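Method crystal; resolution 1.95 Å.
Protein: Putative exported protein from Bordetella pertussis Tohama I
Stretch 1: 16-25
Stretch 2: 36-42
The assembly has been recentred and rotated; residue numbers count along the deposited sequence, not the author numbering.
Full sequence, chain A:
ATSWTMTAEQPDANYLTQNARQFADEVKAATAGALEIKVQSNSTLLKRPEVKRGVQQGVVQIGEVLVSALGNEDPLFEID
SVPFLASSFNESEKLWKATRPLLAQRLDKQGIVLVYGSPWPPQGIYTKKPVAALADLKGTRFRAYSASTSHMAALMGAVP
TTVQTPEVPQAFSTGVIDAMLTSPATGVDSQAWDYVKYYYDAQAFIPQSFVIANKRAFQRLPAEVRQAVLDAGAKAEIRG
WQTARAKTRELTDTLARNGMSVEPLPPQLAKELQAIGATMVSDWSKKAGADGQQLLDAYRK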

# COMPACT_ATOMS: atom_id res chain seq x y z
N LEU A 16 8.14 3.91 4.27
CA LEU A 16 8.26 3.36 2.91
C LEU A 16 9.05 4.32 2.04
O LEU A 16 9.89 3.89 1.24
CB LEU A 16 6.87 3.09 2.29
CG LEU A 16 6.15 1.93 3.00
CD1 LEU A 16 4.67 1.85 2.52
CD2 LEU A 16 6.87 0.57 2.77
N THR A 17 8.76 5.62 2.22
CA THR A 17 9.54 6.66 1.57
C THR A 17 11.01 6.65 2.02
O THR A 17 11.90 6.76 1.18
CB THR A 17 8.90 8.05 1.79
OG1 THR A 17 7.67 8.09 1.08
CG2 THR A 17 9.79 9.22 1.29
N GLN A 18 11.26 6.50 3.32
CA GLN A 18 12.64 6.42 3.82
C GLN A 18 13.32 5.16 3.30
O GLN A 18 14.50 5.17 2.97
CB GLN A 18 12.69 6.48 5.38
CG GLN A 18 12.38 7.87 5.91
CD GLN A 18 13.23 8.98 5.24
OE1 GLN A 18 14.45 8.83 5.09
NE2 GLN A 18 12.57 10.07 4.80
N ASN A 19 12.57 4.09 3.17
CA ASN A 19 13.16 2.86 2.60
C ASN A 19 13.56 3.05 1.11
O ASN A 19 14.65 2.60 0.67
CB ASN A 19 12.17 1.70 2.81
CG ASN A 19 12.76 0.34 2.47
OD1 ASN A 19 13.91 0.07 2.76
ND2 ASN A 19 11.97 -0.50 1.86
N ALA A 20 12.73 3.76 0.35
CA ALA A 20 13.04 4.10 -1.04
C ALA A 20 14.25 5.05 -1.15
O ALA A 20 15.10 4.88 -2.04
CB ALA A 20 11.79 4.66 -1.74
N ARG A 21 14.34 6.03 -0.26
CA ARG A 21 15.51 6.92 -0.16
C ARG A 21 16.80 6.12 0.11
O ARG A 21 17.87 6.35 -0.55
CB ARG A 21 15.29 8.05 0.88
CG ARG A 21 14.20 9.10 0.36
CD ARG A 21 14.18 10.38 1.22
NE ARG A 21 13.25 11.37 0.68
CZ ARG A 21 13.50 12.13 -0.39
NH1 ARG A 21 14.65 12.03 -1.03
NH2 ARG A 21 12.60 13.00 -0.82
N GLN A 22 16.72 5.17 1.03
CA GLN A 22 17.91 4.39 1.35
C GLN A 22 18.29 3.51 0.15
O GLN A 22 19.50 3.31 -0.17
CB GLN A 22 17.69 3.57 2.63
CG GLN A 22 18.94 2.73 3.02
CD GLN A 22 18.85 2.12 4.41
OE1 GLN A 22 18.01 2.52 5.25
NE2 GLN A 22 19.69 1.13 4.66
N PHE A 23 17.27 2.97 -0.51
CA PHE A 23 17.44 2.20 -1.76
C PHE A 23 18.14 3.05 -2.83
O PHE A 23 19.11 2.57 -3.45
CB PHE A 23 16.08 1.65 -2.25
CG PHE A 23 16.06 1.34 -3.73
CD1 PHE A 23 16.59 0.13 -4.21
CD2 PHE A 23 15.52 2.24 -4.64
CE1 PHE A 23 16.60 -0.15 -5.60
CE2 PHE A 23 15.53 1.98 -6.05
CZ PHE A 23 16.05 0.78 -6.51
N ALA A 24 17.70 4.30 -3.03
CA ALA A 24 18.36 5.20 -3.99
C ALA A 24 19.85 5.44 -3.61
O ALA A 24 20.76 5.42 -4.47
CB ALA A 24 17.56 6.57 -4.11
N ASP A 25 20.08 5.67 -2.31
CA ASP A 25 21.43 5.85 -1.78
C ASP A 25 22.30 4.62 -1.99
O ASP A 25 23.48 4.75 -2.33
CB ASP A 25 21.42 6.18 -0.27
CG ASP A 25 21.00 7.60 0.01
OD1 ASP A 25 21.09 8.46 -0.89
OD2 ASP A 25 20.56 7.85 1.15
N GLU A 36 22.48 7.54 -10.38
CA GLU A 36 21.97 8.37 -9.27
C GLU A 36 20.45 8.51 -9.41
O GLU A 36 19.95 8.91 -10.47
CB GLU A 36 22.65 9.74 -9.23
CG GLU A 36 22.10 10.58 -8.04
CD GLU A 36 22.94 11.79 -7.69
OE1 GLU A 36 23.31 12.52 -8.63
OE2 GLU A 36 23.16 12.03 -6.46
N ILE A 37 19.73 8.14 -8.36
CA ILE A 37 18.29 8.24 -8.38
C ILE A 37 17.91 9.34 -7.40
O ILE A 37 18.27 9.29 -6.25
CB ILE A 37 17.63 6.92 -7.99
CG1 ILE A 37 18.10 5.78 -8.95
CG2 ILE A 37 16.09 7.11 -7.94
CD1 ILE A 37 17.68 4.35 -8.54
N LYS A 38 17.20 10.35 -7.88
CA LYS A 38 16.73 11.45 -7.04
C LYS A 38 15.24 11.25 -6.77
O LYS A 38 14.45 11.14 -7.69
CB LYS A 38 16.99 12.80 -7.72
CG LYS A 38 18.38 12.98 -8.30
CD LYS A 38 18.38 12.78 -9.89
CE LYS A 38 19.56 12.01 -10.39
NZ LYS A 38 20.86 12.79 -10.43
N VAL A 39 14.88 11.18 -5.49
CA VAL A 39 13.52 10.85 -5.07
C VAL A 39 12.75 12.15 -4.80
O VAL A 39 13.23 13.04 -4.06
CB VAL A 39 13.52 9.98 -3.79
CG1 VAL A 39 12.09 9.75 -3.31
CG2 VAL A 39 14.26 8.62 -4.04
N GLN A 40 11.59 12.27 -5.42
CA GLN A 40 10.65 13.34 -5.11
C GLN A 40 9.45 12.69 -4.47
O GLN A 40 8.69 11.97 -5.12
CB GLN A 40 10.26 14.12 -6.38
CG GLN A 40 11.52 14.73 -7.00
CD GLN A 40 11.24 15.77 -8.03
OE1 GLN A 40 10.41 16.64 -7.80
NE2 GLN A 40 11.94 15.72 -9.18
N SER A 41 9.28 12.96 -3.19
CA SER A 41 8.30 12.20 -2.43
C SER A 41 6.99 12.99 -2.28
O SER A 41 6.80 14.07 -2.90
CB SER A 41 8.89 11.87 -1.07
OG SER A 41 9.06 13.09 -0.39
N ASN A 42 6.12 12.47 -1.43
CA ASN A 42 4.81 13.06 -1.13
C ASN A 42 3.93 13.30 -2.37
O ASN A 42 3.10 14.24 -2.38
CB ASN A 42 4.98 14.36 -0.35
CG ASN A 42 3.70 14.74 0.41
OD1 ASN A 42 3.00 13.89 0.96
ND2 ASN A 42 3.39 16.04 0.42
O HOH W 1 15.42 14.53 -2.88
O HOH W 2 20.99 6.03 -7.13
O HOH W 3 21.08 8.15 -5.58

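Helix 16-25 packs against strand 36-40 and the loop residue Ser 41 that follows it, the two running nearly antiparallel at 160° with axes 8.1 Å apart at their closest. The CA pairing descends the helix as the strand advances: Ala 24 with Ile 37 (5.3 Å between CA atoms), Arg 21 with Val 39 (6.6 Å) and Thr 17 with Ser 41 (6.9 Å). Helical periodicity brings Thr 17, Ala 20 and Ala 24 to the contact with CA-to-CB directed toward the strand; strand alternation does the same for Ile 37 and Val 39, while Lys 38 and Gln 40 point away. Together the stretches bury 369 Å².

The tightest backbone approach falls at Ala 24, whose small methyl fits beneath the strand: CB lies 3.5 Å from Ile 37 O, 3.9 Å from Ile 37 CB and 3.9 Å from Val 39 CG2. Ile 37, with chi1 m and chi2 t, extends its CG1 arm so that CD1 reaches the ring of Phe 23, 4.1 Å from CE2. Phe 23 starts sideways, but its t chi1 (158°) carries the ring nearer to the strand, where it meets the Ile 37 methyl obliquely. Val 39 is beta-branched, a shape well suited to an extended strand, and its t rotamer (175°) sets CG2 over the helix, 3.9 Å from Ala 24 CB and 4.3 Å from Ala 20 O. Ala 20 is another short side chain, and Ala 20 CB stays 5.2 Å from Val 39 CG2.

Arg 21 covers the margin of this apolar patch. Its CB points sideways, yet chi1 m followed by t at chi2 and t at chi3 stretches the chain, and chi4 of -77° turns the guanidinium so that one face lies over Val 39 CB, 3.6 Å from Arg 21 NH1. The long side chain thus combines packing with polar contact: Arg 21 NH2 gives a weak hydrogen bond to Val 39 O (3.3 Å, 133° at the hydrogen), and water 1 accepts from Arg 21 NH1 (3.2 Å) while donating to Val 39 O (2.9 Å). Ser 41 OG sits at the guanidinium edge, 3.6 Å from Arg 21 NH2; the serine chi1 is p (65°). Ser 41 CB rests 3.7 Å from Thr 17 CG2. The m rotamer of Thr 17 presents that methyl to Ser 41, leaving OG1 to hydrogen-bond elsewhere in the structure.

Water also joins the backbones at the other end. The single N-H of Ile 37 is shared between water 2 (2.7 Å from Ile 37 N) and water 3 (3.1 Å from Ile 37 N); water 2 lies 2.7 Å from Ala 24 O, and water 3 lies 3.0 Å from Ala 24 O.

Off the interface, Lys 38 bends back along its own strand, with chi2 (102°) and chi3 (-139°) between wells and chi4 m, so that NZ forms a salt bridge with Glu 36 OE1 at 3.1 Å.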